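Local coordinates for site-specific recombinase, resolvase family protein (Streptococcus pneumoniae, PDB 3GUV), which probably cuts and rejoins DNA at specific sites, acting as a site-specific recombinase of the resolvase (serine recombinase) family, at residues A[4-8]-A[38-42]; A[10-15]-A[56-62]; A[27-31]-A[79-83]; A[30-34]-A[109-113]. Numbering follows the deposited sequence.

Contact 1: A[4-8]-A[38-42]; sequences KIKVY and NDYEI
Lys6-Val7 and Glu41-Ile42 pair as parallel strands: Lys6 with Glu41 (CA-CA 4.7 Å), Val7 with Ile42 (CA-CA 5.0 Å). Asp39, with positive phi (60°), ends the preceding helix in a Schellman motif and turns the chain into the strand. Glu41 lies between two backbone hydrogen bonds, Glu41 N to Ile5 O and Val7 N to Glu41 O, each 2.8 Å. On the Lys6 face, Glu41 extends (t, t) and Lys6, chi1 m and curled at its end, reaches it in a salt bridge, NZ to OE2 2.8 Å; the straight Lys4 makes a long one, NZ to Asp39 OD2 3.9 Å. On the Val7 face, Tyr40 (chi1 m) offers its ring to a CH-pi contact with Val7 CG1, 4.0 Å from the centroid, while Ile5 CG2 meets Tyr40 CD1 at 3.5 Å and Val7 CG2 lies 4.1 Å from Ile42 CG1. This is the closing pair of a beta-alpha-beta crossover: helix 24-37 packs on Tyr40 and Ile42, and strand 78-81 borders strand 6-12 on its other edge, Phe78 and Leu80 touching Val7.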
loop_
_atom_site.group_PDB
_atom_site.type_symbol
_atom_site.label_atom_id
_atom_site.label_comp_id
_atom_site.label_asym_id
_atom_site.label_seq_id
_atom_site.Cartn_x
_atom_site.Cartn_y
_atom_site.Cartn_z
ATOM N N LYS A 4 26.968 3.068 -19.309
ATOM C CA LYS A 4 25.531 3.427 -19.000
ATOM C C LYS A 4 24.808 2.479 -18.040
ATOM O O LYS A 4 25.058 1.273 -17.990
ATOM C CB LYS A 4 24.715 3.555 -20.286
ATOM C CG LYS A 4 25.405 4.438 -21.282
ATOM C CD LYS A 4 24.493 4.946 -22.358
ATOM C CE LYS A 4 25.223 6.033 -23.138
ATOM N NZ LYS A 4 24.619 6.225 -24.468
ATOM N N ILE A 5 23.886 3.048 -17.281
ATOM C CA ILE A 5 23.051 2.242 -16.398
ATOM C C ILE A 5 22.210 1.315 -17.281
ATOM O O ILE A 5 21.598 1.777 -18.237
ATOM C CB ILE A 5 22.164 3.154 -15.524
ATOM C CG1 ILE A 5 23.053 3.955 -14.550
ATOM C CG2 ILE A 5 21.078 2.362 -14.812
ATOM C CD1 ILE A 5 24.070 3.116 -13.796
ATOM N N LYS A 6 22.223 0.019 -16.961
ATOM C CA LYS A 6 21.448 -1.001 -17.684
ATOM C C LYS A 6 20.089 -1.311 -17.011
ATOM O O LYS A 6 20.010 -1.505 -15.769
ATOM C CB LYS A 6 22.251 -2.289 -17.822
ATOM C CG LYS A 6 23.392 -2.126 -18.848
ATOM C CD LYS A 6 24.367 -3.298 -18.825
ATOM C CE LYS A 6 25.786 -2.801 -18.823
ATOM N NZ LYS A 6 26.059 -1.861 -19.948
ATOM N N VAL A 7 19.059 -1.426 -17.846
ATOM C CA VAL A 7 17.723 -1.693 -17.370
ATOM C C VAL A 7 16.995 -2.765 -18.233
ATOM O O VAL A 7 17.342 -3.032 -19.434
ATOM C CB VAL A 7 16.900 -0.344 -17.319
ATOM C CG1 VAL A 7 17.727 0.839 -16.681
ATOM C CG2 VAL A 7 16.447 0.080 -18.690
ATOM N N TYR A 8 16.028 -3.410 -17.588
ATOM C CA TYR A 8 15.014 -4.243 -18.241
ATOM C C TYR A 8 13.719 -3.452 -18.276
ATOM O O TYR A 8 13.439 -2.691 -17.319
ATOM C CB TYR A 8 14.739 -5.508 -17.413
ATOM C CG TYR A 8 15.795 -6.611 -17.407
ATOM C CD1 TYR A 8 16.634 -6.847 -18.514
ATOM C CD2 TYR A 8 15.885 -7.479 -16.329
ATOM C CE1 TYR A 8 17.553 -7.866 -18.492
ATOM C CE2 TYR A 8 16.791 -8.515 -16.295
ATOM C CZ TYR A 8 17.631 -8.712 -17.384
ATOM O OH TYR A 8 18.539 -9.746 -17.352
ATOM N N ASN A 38 16.723 9.540 -19.896
ATOM C CA ASN A 38 17.563 9.267 -18.708
ATOM C C ASN A 38 18.892 8.586 -19.014
ATOM O O ASN A 38 19.624 8.176 -18.105
ATOM C CB ASN A 38 16.791 8.377 -17.733
ATOM C CG ASN A 38 15.744 9.127 -16.976
ATOM O OD1 ASN A 38 15.871 9.296 -15.761
ATOM N ND2 ASN A 38 14.712 9.597 -17.669
ATOM N N ASP A 39 19.161 8.395 -20.302
ATOM C CA ASP A 39 20.400 7.789 -20.763
ATOM C C ASP A 39 20.625 6.359 -20.228
ATOM O O ASP A 39 21.763 5.944 -19.957
ATOM C CB ASP A 39 21.594 8.710 -20.440
ATOM C CG ASP A 39 22.624 8.736 -21.550
ATOM O OD1 ASP A 39 23.830 8.692 -21.243
ATOM O OD2 ASP A 39 22.226 8.794 -22.732
ATOM N N TYR A 40 19.531 5.606 -20.102
ATOM C CA TYR A 40 19.604 4.201 -19.739
ATOM C C TYR A 40 19.884 3.359 -20.988
ATOM O O TYR A 40 19.589 3.771 -22.132
ATOM C CB TYR A 40 18.300 3.711 -19.097
ATOM C CG TYR A 40 17.988 4.323 -17.745
ATOM C CD1 TYR A 40 18.963 4.400 -16.751
ATOM C CD2 TYR A 40 16.739 4.800 -17.462
ATOM C CE1 TYR A 40 18.697 4.961 -15.512
ATOM C CE2 TYR A 40 16.455 5.356 -16.236
ATOM C CZ TYR A 40 17.438 5.436 -15.268
ATOM O OH TYR A 40 17.153 5.989 -14.067
ATOM N N GLU A 41 20.436 2.178 -20.743
ATOM C CA GLU A 41 20.663 1.186 -21.774
ATOM C C GLU A 41 19.761 -0.015 -21.501
ATOM O O GLU A 41 19.864 -0.676 -20.459
ATOM C CB GLU A 41 22.145 0.773 -21.821
ATOM C CG GLU A 41 22.527 0.012 -23.086
ATOM C CD GLU A 41 23.906 -0.660 -23.053
ATOM O OE1 GLU A 41 24.394 -1.041 -24.137
ATOM O OE2 GLU A 41 24.506 -0.830 -21.975
ATOM N N ILE A 42 18.866 -0.286 -22.446
ATOM C CA ILE A 42 17.896 -1.355 -22.308
ATOM C C ILE A 42 18.618 -2.600 -22.780
ATOM O O ILE A 42 19.188 -2.607 -23.879
ATOM C CB ILE A 42 16.619 -1.117 -23.159
ATOM C CG1 ILE A 42 15.950 0.206 -22.754
ATOM C CG2 ILE A 42 15.656 -2.285 -23.035
ATOM C CD1 ILE A 42 14.674 0.615 -23.609
#

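Contact 2: A[10-15]-A[56-62]; sequences YTRVST and IEGRIQF
Tyr10, near the end of strand 6-12, holds its ring out with chi1 t; the edge of Phe62 (also t), in helix 60-70, meets its face in a T-shaped pair, centroids 5.6 Å apart and planes at 75°. Tyr10 OH, 3.5 Å from Phe62 CB, accepts from Arg12 NH2 at 3.1 Å and also bonds Asp48. Arg12 (chi1 p, chi2 t, chi3 m) crosses to the loop before the helix: NH2 donates to Gly58 O at 2.7 Å and NH1 to Glu57 O at 3.2 Å. Arg59, the N-cap residue, brings NH1 within 3.5 Å of Arg12 NH2, a like-charge approach, while its NH2 is bound by Phe87 O. The sequence Tyr-Thr-Arg-Val-Ser-Thr matches the motif that, in serine recombinases, carries the nucleophilic serine and an active-site arginine; Ser14 and Arg12 probably play those parts here. Val13 CG2 touches Glu57 CB at 3.8 Å. Ser14 points its CB away, its OG in a weak hydrogen bond to Glu138 of the second subunit, but its O accepts from Glu57 N at 3.3 Å. At Thr15 the two backbones come nearest, Thr15 CA 4.2 Å from Ile56 CA, with Thr15 CG2 4.1 Å from Ile56 CD1.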
loop_
_atom_site.group_PDB
_atom_site.type_symbol
_atom_site.label_atom_id
_atom_site.label_comp_id
_atom_site.label_asym_id
_atom_site.label_seq_id
_atom_site.Cartn_x
_atom_site.Cartn_y
_atom_site.Cartn_z
ATOM N N TYR A 10 9.585 -4.025 -18.244
ATOM C CA TYR A 10 8.537 -5.031 -17.996
ATOM C C TYR A 10 7.161 -4.451 -18.237
ATOM O O TYR A 10 6.822 -3.419 -17.676
ATOM C CB TYR A 10 8.567 -5.553 -16.563
ATOM C CG TYR A 10 7.466 -6.562 -16.365
ATOM C CD1 TYR A 10 7.559 -7.836 -16.934
ATOM C CD2 TYR A 10 6.278 -6.226 -15.661
ATOM C CE1 TYR A 10 6.536 -8.766 -16.778
ATOM C CE2 TYR A 10 5.241 -7.136 -15.526
ATOM C CZ TYR A 10 5.366 -8.393 -16.068
ATOM O OH TYR A 10 4.343 -9.294 -15.955
ATOM N N THR A 11 6.358 -5.117 -19.054
ATOM C CA THR A 11 4.994 -4.663 -19.322
ATOM C C THR A 11 4.028 -5.847 -19.210
ATOM O O THR A 11 4.425 -6.990 -19.355
ATOM C CB THR A 11 4.853 -3.985 -20.735
ATOM O OG1 THR A 11 5.261 -4.892 -21.763
ATOM C CG2 THR A 11 5.680 -2.702 -20.842
ATOM N N ARG A 12 2.752 -5.548 -18.979
ATOM C CA ARG A 12 1.692 -6.591 -18.881
ATOM C C ARG A 12 0.301 -5.981 -19.022
ATOM O O ARG A 12 0.149 -4.773 -18.996
ATOM C CB ARG A 12 1.787 -7.374 -17.555
ATOM C CG ARG A 12 1.641 -6.436 -16.304
ATOM C CD ARG A 12 1.530 -7.173 -14.990
ATOM N NE ARG A 12 0.340 -8.010 -14.986
ATOM C CZ ARG A 12 0.311 -9.340 -15.067
ATOM N NH1 ARG A 12 -0.869 -9.969 -15.071
ATOM N NH2 ARG A 12 1.428 -10.067 -15.154
ATOM N N VAL A 13 -0.701 -6.821 -19.198
ATOM C CA VAL A 13 -2.110 -6.453 -19.030
ATOM C C VAL A 13 -2.557 -7.155 -17.741
ATOM O O VAL A 13 -1.908 -8.095 -17.303
ATOM C CB VAL A 13 -2.994 -6.942 -20.182
ATOM C CG1 VAL A 13 -2.476 -6.386 -21.530
ATOM C CG2 VAL A 13 -3.025 -8.463 -20.223
ATOM N N SER A 14 -3.642 -6.671 -17.143
ATOM C CA SER A 14 -4.277 -7.291 -15.987
ATOM C C SER A 14 -5.224 -8.385 -16.402
ATOM O O SER A 14 -5.296 -9.406 -15.732
ATOM C CB SER A 14 -5.118 -6.272 -15.214
ATOM O OG SER A 14 -4.360 -5.127 -14.897
ATOM N N THR A 15 -6.005 -8.130 -17.452
ATOM C CA THR A 15 -7.026 -9.094 -17.921
ATOM C C THR A 15 -6.506 -9.779 -19.158
ATOM O O THR A 15 -5.695 -10.672 -19.015
ATOM C CB THR A 15 -8.444 -8.467 -18.195
ATOM O OG1 THR A 15 -8.339 -7.357 -19.095
ATOM C CG2 THR A 15 -9.072 -8.027 -16.916
ATOM N N ILE A 56 -7.863 -13.699 -16.856
ATOM C CA ILE A 56 -6.843 -12.870 -16.201
ATOM C C ILE A 56 -5.426 -13.326 -16.622
ATOM O O ILE A 56 -5.153 -14.525 -16.737
ATOM C CB ILE A 56 -7.005 -12.891 -14.637
ATOM C CG1 ILE A 56 -8.497 -12.769 -14.231
ATOM C CG2 ILE A 56 -6.174 -11.788 -13.976
ATOM C CD1 ILE A 56 -9.227 -11.578 -14.854
ATOM N N GLU A 57 -4.532 -12.367 -16.869
ATOM C CA GLU A 57 -3.211 -12.712 -17.379
ATOM C C GLU A 57 -2.310 -13.212 -16.254
ATOM O O GLU A 57 -2.428 -12.767 -15.103
ATOM C CB GLU A 57 -2.551 -11.540 -18.108
ATOM C CG GLU A 57 -1.141 -11.811 -18.664
ATOM C CD GLU A 57 -1.085 -12.968 -19.687
ATOM O OE1 GLU A 57 -0.140 -13.032 -20.532
ATOM O OE2 GLU A 57 -2.006 -13.820 -19.666
ATOM N N GLY A 58 -1.420 -14.143 -16.611
ATOM C CA GLY A 58 -0.455 -14.725 -15.690
ATOM C C GLY A 58 0.832 -13.924 -15.552
ATOM O O GLY A 58 0.845 -12.664 -15.659
ATOM N N ARG A 59 1.921 -14.651 -15.291
ATOM C CA ARG A 59 3.130 -14.032 -14.730
ATOM C C ARG A 59 4.423 -14.685 -15.240
ATOM O O ARG A 59 5.484 -14.499 -14.633
ATOM C CB ARG A 59 3.069 -14.168 -13.208
ATOM C CG ARG A 59 3.556 -12.975 -12.442
ATOM C CD ARG A 59 2.407 -12.186 -11.855
ATOM N NE ARG A 59 2.941 -11.321 -10.812
ATOM C CZ ARG A 59 3.310 -10.045 -10.976
ATOM N NH1 ARG A 59 3.175 -9.420 -12.161
ATOM N NH2 ARG A 59 3.815 -9.389 -9.928
ATOM N N ILE A 60 4.317 -15.422 -16.346
ATOM C CA ILE A 60 5.401 -16.249 -16.893
ATOM C C ILE A 60 6.668 -15.471 -17.283
ATOM O O ILE A 60 7.782 -15.884 -16.970
ATOM C CB ILE A 60 4.941 -17.026 -18.151
ATOM C CG1 ILE A 60 3.787 -17.989 -17.805
ATOM C CG2 ILE A 60 6.094 -17.788 -18.735
ATOM C CD1 ILE A 60 2.726 -18.039 -18.898
ATOM N N GLN A 61 6.493 -14.374 -18.000
ATOM C CA GLN A 61 7.654 -13.597 -18.447
ATOM C C GLN A 61 8.200 -12.833 -17.255
ATOM O O GLN A 61 9.393 -12.612 -17.153
ATOM C CB GLN A 61 7.277 -12.643 -19.585
ATOM C CG GLN A 61 6.817 -13.355 -20.849
ATOM C CD GLN A 61 7.787 -14.418 -21.320
ATOM O OE1 GLN A 61 9.014 -14.199 -21.376
ATOM N NE2 GLN A 61 7.247 -15.595 -21.655
ATOM N N PHE A 62 7.305 -12.424 -16.354
ATOM C CA PHE A 62 7.754 -11.823 -15.117
ATOM C C PHE A 62 8.644 -12.800 -14.344
ATOM O O PHE A 62 9.678 -12.410 -13.800
ATOM C CB PHE A 62 6.564 -11.381 -14.280
ATOM C CG PHE A 62 6.937 -10.941 -12.931
ATOM C CD1 PHE A 62 7.242 -9.624 -12.685
ATOM C CD2 PHE A 62 7.035 -11.868 -11.896
ATOM C CE1 PHE A 62 7.604 -9.229 -11.415
ATOM C CE2 PHE A 62 7.399 -11.475 -10.615
ATOM C CZ PHE A 62 7.675 -10.158 -10.373
#

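Contact 3: A[27-31]-A[79-83]; sequences QKSRM and VLVFK
A buried helix-on-sheet contact joins the middle of helix 24-37 to the C-terminal end of the central strand 78-81, entirely by packing. Residues 27-31 are regular helix (Met31 N to Gln27 O 2.9 Å), while 79-81 are extended and Phe82 leaves the strand at phi/psi -70°/-50°. Gln27 and Phe82 are the nearest backbone pair, CA to CA 6.3 Å. Phe82, with chi1 t, thrusts its ring at the helix: Gln27 CG (Gln27 m, t) stands over one face in a CH-pi contact, 3.5 Å from the centroid and 12° off the normal. At the ring's edge Arg30 sets a guanidinium face, NH2 3.6 Å from Phe82 CZ. Helix over parallel strands is the layering of the alpha/beta resolvase catalytic domain, here with the helix running counter to the strand, so that its later residue Met31 meets the earlier Leu80. Met31 (m, t, p) drives its methyl down to the strand, CE 3.3 Å from Leu80 O and 4.3 Å from Leu80 CB, while its SD rests 4.1 Å from Phe82 CB. Val81 points its CB away from the helix and packs on Phe87; Leu80 turns toward the helix and also touches Val7 and Leu9.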
loop_
_atom_site.group_PDB
_atom_site.type_symbol
_atom_site.label_atom_id
_atom_site.label_comp_id
_atom_site.label_asym_id
_atom_site.label_seq_id
_atom_site.Cartn_x
_atom_site.Cartn_y
_atom_site.Cartn_z
ATOM N N GLN A 27 2.133 2.510 -23.577
ATOM C CA GLN A 27 2.992 2.304 -22.391
ATOM C C GLN A 27 4.445 2.077 -22.753
ATOM O O GLN A 27 5.312 2.772 -22.234
ATOM C CB GLN A 27 2.514 1.139 -21.515
ATOM C CG GLN A 27 1.311 1.519 -20.731
ATOM C CD GLN A 27 0.616 0.352 -20.053
ATOM O OE1 GLN A 27 1.236 -0.517 -19.481
ATOM N NE2 GLN A 27 -0.696 0.385 -20.077
ATOM N N LYS A 28 4.688 1.117 -23.649
ATOM C CA LYS A 28 6.042 0.773 -24.070
ATOM C C LYS A 28 6.792 1.963 -24.641
ATOM O O LYS A 28 7.932 2.152 -24.292
ATOM C CB LYS A 28 6.072 -0.407 -25.060
ATOM C CG LYS A 28 5.961 -1.733 -24.351
ATOM C CD LYS A 28 6.065 -2.943 -25.309
ATOM C CE LYS A 28 4.881 -3.013 -26.230
ATOM N NZ LYS A 28 4.691 -4.413 -26.752
ATOM N N SER A 29 6.158 2.712 -25.545
ATOM C CA SER A 29 6.742 3.951 -26.144
ATOM C C SER A 29 7.160 4.973 -25.119
ATOM O O SER A 29 8.255 5.548 -25.209
ATOM C CB SER A 29 5.767 4.619 -27.114
ATOM O OG SER A 29 5.350 3.668 -28.067
ATOM N N ARG A 30 6.280 5.167 -24.139
ATOM C CA ARG A 30 6.555 5.991 -23.015
ATOM C C ARG A 30 7.768 5.519 -22.230
ATOM O O ARG A 30 8.636 6.317 -21.845
ATOM C CB ARG A 30 5.354 6.009 -22.074
ATOM C CG ARG A 30 5.511 7.097 -21.013
ATOM C CD ARG A 30 4.769 8.332 -21.390
ATOM N NE ARG A 30 3.377 8.262 -20.934
ATOM C CZ ARG A 30 2.955 8.575 -19.700
ATOM N NH1 ARG A 30 3.805 8.975 -18.736
ATOM N NH2 ARG A 30 1.659 8.470 -19.420
ATOM N N MET A 31 7.807 4.230 -21.945
ATOM C CA MET A 31 8.914 3.683 -21.212
ATOM C C MET A 31 10.230 3.795 -22.012
ATOM O O MET A 31 11.265 4.172 -21.447
ATOM C CB MET A 31 8.603 2.255 -20.784
ATOM C CG MET A 31 7.346 2.162 -19.840
ATOM S SD MET A 31 6.591 0.537 -19.794
ATOM C CE MET A 31 7.958 -0.201 -18.891
ATOM N N VAL A 79 14.567 -2.412 -13.021
ATOM C CA VAL A 79 13.390 -2.762 -13.854
ATOM C C VAL A 79 12.485 -1.543 -13.950
ATOM O O VAL A 79 12.110 -0.937 -12.900
ATOM C CB VAL A 79 12.518 -3.892 -13.277
ATOM C CG1 VAL A 79 11.261 -4.094 -14.133
ATOM C CG2 VAL A 79 13.321 -5.198 -13.096
ATOM N N LEU A 80 12.151 -1.164 -15.179
ATOM C CA LEU A 80 11.158 -0.150 -15.431
ATOM C C LEU A 80 9.815 -0.827 -15.684
ATOM O O LEU A 80 9.713 -1.703 -16.539
ATOM C CB LEU A 80 11.533 0.699 -16.650
ATOM C CG LEU A 80 12.627 1.777 -16.562
ATOM C CD1 LEU A 80 13.958 1.338 -15.958
ATOM C CD2 LEU A 80 12.822 2.312 -18.009
ATOM N N VAL A 81 8.810 -0.411 -14.915
ATOM C CA VAL A 81 7.382 -0.702 -15.135
ATOM C C VAL A 81 6.631 0.610 -15.439
ATOM O O VAL A 81 7.166 1.734 -15.208
ATOM C CB VAL A 81 6.782 -1.442 -13.935
ATOM C CG1 VAL A 81 7.577 -2.703 -13.671
ATOM C CG2 VAL A 81 6.757 -0.566 -12.674
ATOM N N PHE A 82 5.433 0.504 -16.045
ATOM C CA PHE A 82 4.637 1.701 -16.327
ATOM C C PHE A 82 4.109 2.304 -15.010
ATOM O O PHE A 82 4.306 3.486 -14.723
ATOM C CB PHE A 82 3.472 1.386 -17.302
ATOM C CG PHE A 82 2.734 2.628 -17.776
ATOM C CD1 PHE A 82 3.371 3.549 -18.588
ATOM C CD2 PHE A 82 1.431 2.875 -17.375
ATOM C CE1 PHE A 82 2.736 4.672 -19.029
ATOM C CE2 PHE A 82 0.763 4.025 -17.801
ATOM C CZ PHE A 82 1.415 4.919 -18.643
ATOM N N LYS A 83 3.513 1.456 -14.193
ATOM C CA LYS A 83 3.093 1.788 -12.825
ATOM C C LYS A 83 2.958 0.492 -12.002
ATOM O O LYS A 83 2.959 -0.612 -12.576
ATOM C CB LYS A 83 1.780 2.563 -12.883
ATOM C CG LYS A 83 0.714 1.830 -13.586
ATOM C CD LYS A 83 -0.476 2.713 -13.889
ATOM C CE LYS A 83 -1.425 1.889 -14.767
ATOM N NZ LYS A 83 -2.788 2.481 -14.907
#

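Contact 4: A[30-34]-A[109-113]; sequences RMKAF and ICVED
Val111 is the bump here, and one flank of helix 24-37 supplies the hollow. Residues 30-34 are helical (Phe34 N to Arg30 O 3.0 Å); across from them strand 107-110 ends and residues 111-113 turn with helical phi/psi but without the regular bonds. The nearest backbone approach is Met31 CA to Val111 CA, 6.6 Å. Val111, chi1 t, pushes CG2 against the helix: it lies over one face of the Phe34 ring, a CH-pi contact 4.0 Å from the centroid and 18° off the normal, and 4.2 Å from Met31 CG. Its CG1 meets Arg30 CG at 4.1 Å, so Arg30, Met31 and Phe34 border the hollow together. Phe34 (chi1 t, chi2 94°) stretches its ring on toward the strand, where Ile109, chi1 m, puts CG2 3.5 Å from Phe34 CZ; Leu80 of the adjoining strand touches the same ring. At the outer margin Arg30 NH2 and Glu112 OE1 form a long salt bridge of 4.0 Å. Helix and strand run in opposing directions, Arg30 falling beside the turn and Phe34 beside Ile109. Helix packing across one face of a largely parallel sheet is the layering of alpha/beta folds, here that of the resolvase catalytic domain.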
loop_
_atom_site.group_PDB
_atom_site.type_symbol
_atom_site.label_atom_id
_atom_site.label_comp_id
_atom_site.label_asym_id
_atom_site.label_seq_id
_atom_site.Cartn_x
_atom_site.Cartn_y
_atom_site.Cartn_z
ATOM N N ARG A 30 6.280 5.167 -24.139
ATOM C CA ARG A 30 6.555 5.991 -23.015
ATOM C C ARG A 30 7.768 5.519 -22.230
ATOM O O ARG A 30 8.636 6.317 -21.845
ATOM C CB ARG A 30 5.354 6.009 -22.074
ATOM C CG ARG A 30 5.511 7.097 -21.013
ATOM C CD ARG A 30 4.769 8.332 -21.390
ATOM N NE ARG A 30 3.377 8.262 -20.934
ATOM C CZ ARG A 30 2.955 8.575 -19.700
ATOM N NH1 ARG A 30 3.805 8.975 -18.736
ATOM N NH2 ARG A 30 1.659 8.470 -19.420
ATOM N N MET A 31 7.807 4.230 -21.945
ATOM C CA MET A 31 8.914 3.683 -21.212
ATOM C C MET A 31 10.230 3.795 -22.012
ATOM O O MET A 31 11.265 4.172 -21.447
ATOM C CB MET A 31 8.603 2.255 -20.784
ATOM C CG MET A 31 7.346 2.162 -19.840
ATOM S SD MET A 31 6.591 0.537 -19.794
ATOM C CE MET A 31 7.958 -0.201 -18.891
ATOM N N LYS A 32 10.186 3.558 -23.326
ATOM C CA LYS A 32 11.395 3.710 -24.141
ATOM C C LYS A 32 11.857 5.167 -24.162
ATOM O O LYS A 32 13.066 5.416 -24.013
ATOM C CB LYS A 32 11.215 3.133 -25.561
ATOM C CG LYS A 32 11.292 1.612 -25.560
ATOM C CD LYS A 32 10.715 0.976 -26.837
ATOM C CE LYS A 32 10.469 -0.500 -26.626
ATOM N NZ LYS A 32 10.796 -1.238 -27.873
ATOM N N ALA A 33 10.912 6.124 -24.294
ATOM C CA ALA A 33 11.254 7.572 -24.249
ATOM C C ALA A 33 11.979 7.917 -22.957
ATOM O O ALA A 33 13.041 8.551 -22.999
ATOM C CB ALA A 33 10.020 8.482 -24.441
ATOM N N PHE A 34 11.432 7.453 -21.834
ATOM C CA PHE A 34 12.020 7.633 -20.502
ATOM C C PHE A 34 13.419 7.059 -20.418
ATOM O O PHE A 34 14.311 7.680 -19.877
ATOM C CB PHE A 34 11.129 6.963 -19.452
ATOM C CG PHE A 34 11.616 7.062 -18.011
ATOM C CD1 PHE A 34 11.163 8.081 -17.170
ATOM C CD2 PHE A 34 12.452 6.087 -17.472
ATOM C CE1 PHE A 34 11.570 8.136 -15.819
ATOM C CE2 PHE A 34 12.863 6.130 -16.143
ATOM C CZ PHE A 34 12.405 7.158 -15.308
ATOM N N ILE A 109 11.705 1.288 -11.008
ATOM C CA ILE A 109 11.235 2.580 -11.507
ATOM C C ILE A 109 9.866 2.336 -12.101
ATOM O O ILE A 109 9.675 1.380 -12.862
ATOM C CB ILE A 109 12.206 3.240 -12.540
ATOM C CG1 ILE A 109 13.571 3.479 -11.888
ATOM C CG2 ILE A 109 11.639 4.606 -13.067
ATOM C CD1 ILE A 109 14.629 4.183 -12.795
ATOM N N CYS A 110 8.897 3.118 -11.618
ATOM C CA CYS A 110 7.540 3.187 -12.131
ATOM C C CYS A 110 7.484 4.480 -12.851
ATOM O O CYS A 110 7.499 5.548 -12.241
ATOM C CB CYS A 110 6.511 3.207 -11.016
ATOM S SG CYS A 110 6.688 1.815 -9.923
ATOM N N VAL A 111 7.446 4.376 -14.163
ATOM C CA VAL A 111 7.480 5.514 -15.026
ATOM C C VAL A 111 6.302 6.487 -14.814
ATOM O O VAL A 111 6.519 7.690 -14.674
ATOM C CB VAL A 111 7.588 5.044 -16.511
ATOM C CG1 VAL A 111 7.271 6.144 -17.448
ATOM C CG2 VAL A 111 9.011 4.474 -16.762
ATOM N N GLU A 112 5.071 6.002 -14.786
ATOM C CA GLU A 112 3.950 6.933 -14.654
ATOM C C GLU A 112 3.843 7.486 -13.226
ATOM O O GLU A 112 3.621 8.683 -13.049
ATOM C CB GLU A 112 2.629 6.294 -15.067
ATOM C CG GLU A 112 1.592 7.371 -15.424
ATOM C CD GLU A 112 0.167 6.872 -15.452
ATOM O OE1 GLU A 112 -0.576 7.315 -16.373
ATOM O OE2 GLU A 112 -0.205 6.052 -14.568
ATOM N N ASP A 113 4.032 6.628 -12.220
ATOM C CA ASP A 113 3.935 7.048 -10.805
ATOM C C ASP A 113 5.091 7.959 -10.367
ATOM O O ASP A 113 5.001 8.621 -9.337
ATOM C CB ASP A 113 3.897 5.832 -9.882
ATOM C CG ASP A 113 2.774 4.840 -10.239
ATOM O OD1 ASP A 113 1.696 5.307 -10.682
ATOM O OD2 ASP A 113 2.955 3.597 -10.064
#

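All four contacts involve one sheet, ordered 41-48, 6-12, 78-81, 107-110, 115-116. Contact 1 joins the first two strands; contacts 3 and 4, with centres about 4 Å apart and Arg30 and Met31 in common, lay helix 24-37 on the next two. Contact 1 lies about 12 Å from contact 4, centre to centre, and meets it through Tyr40 against Phe34 and Ile109. Contact 2 begins farther along strand 6-12, its centre about 23 Å from that of contact 1, at the probable active-site end, and touches contact 3 through Thr11 and Met31. The first segments all come from residues 4-34 and the second from 38-113, so strand 6-12 and helix 24-37 join parts that follow later.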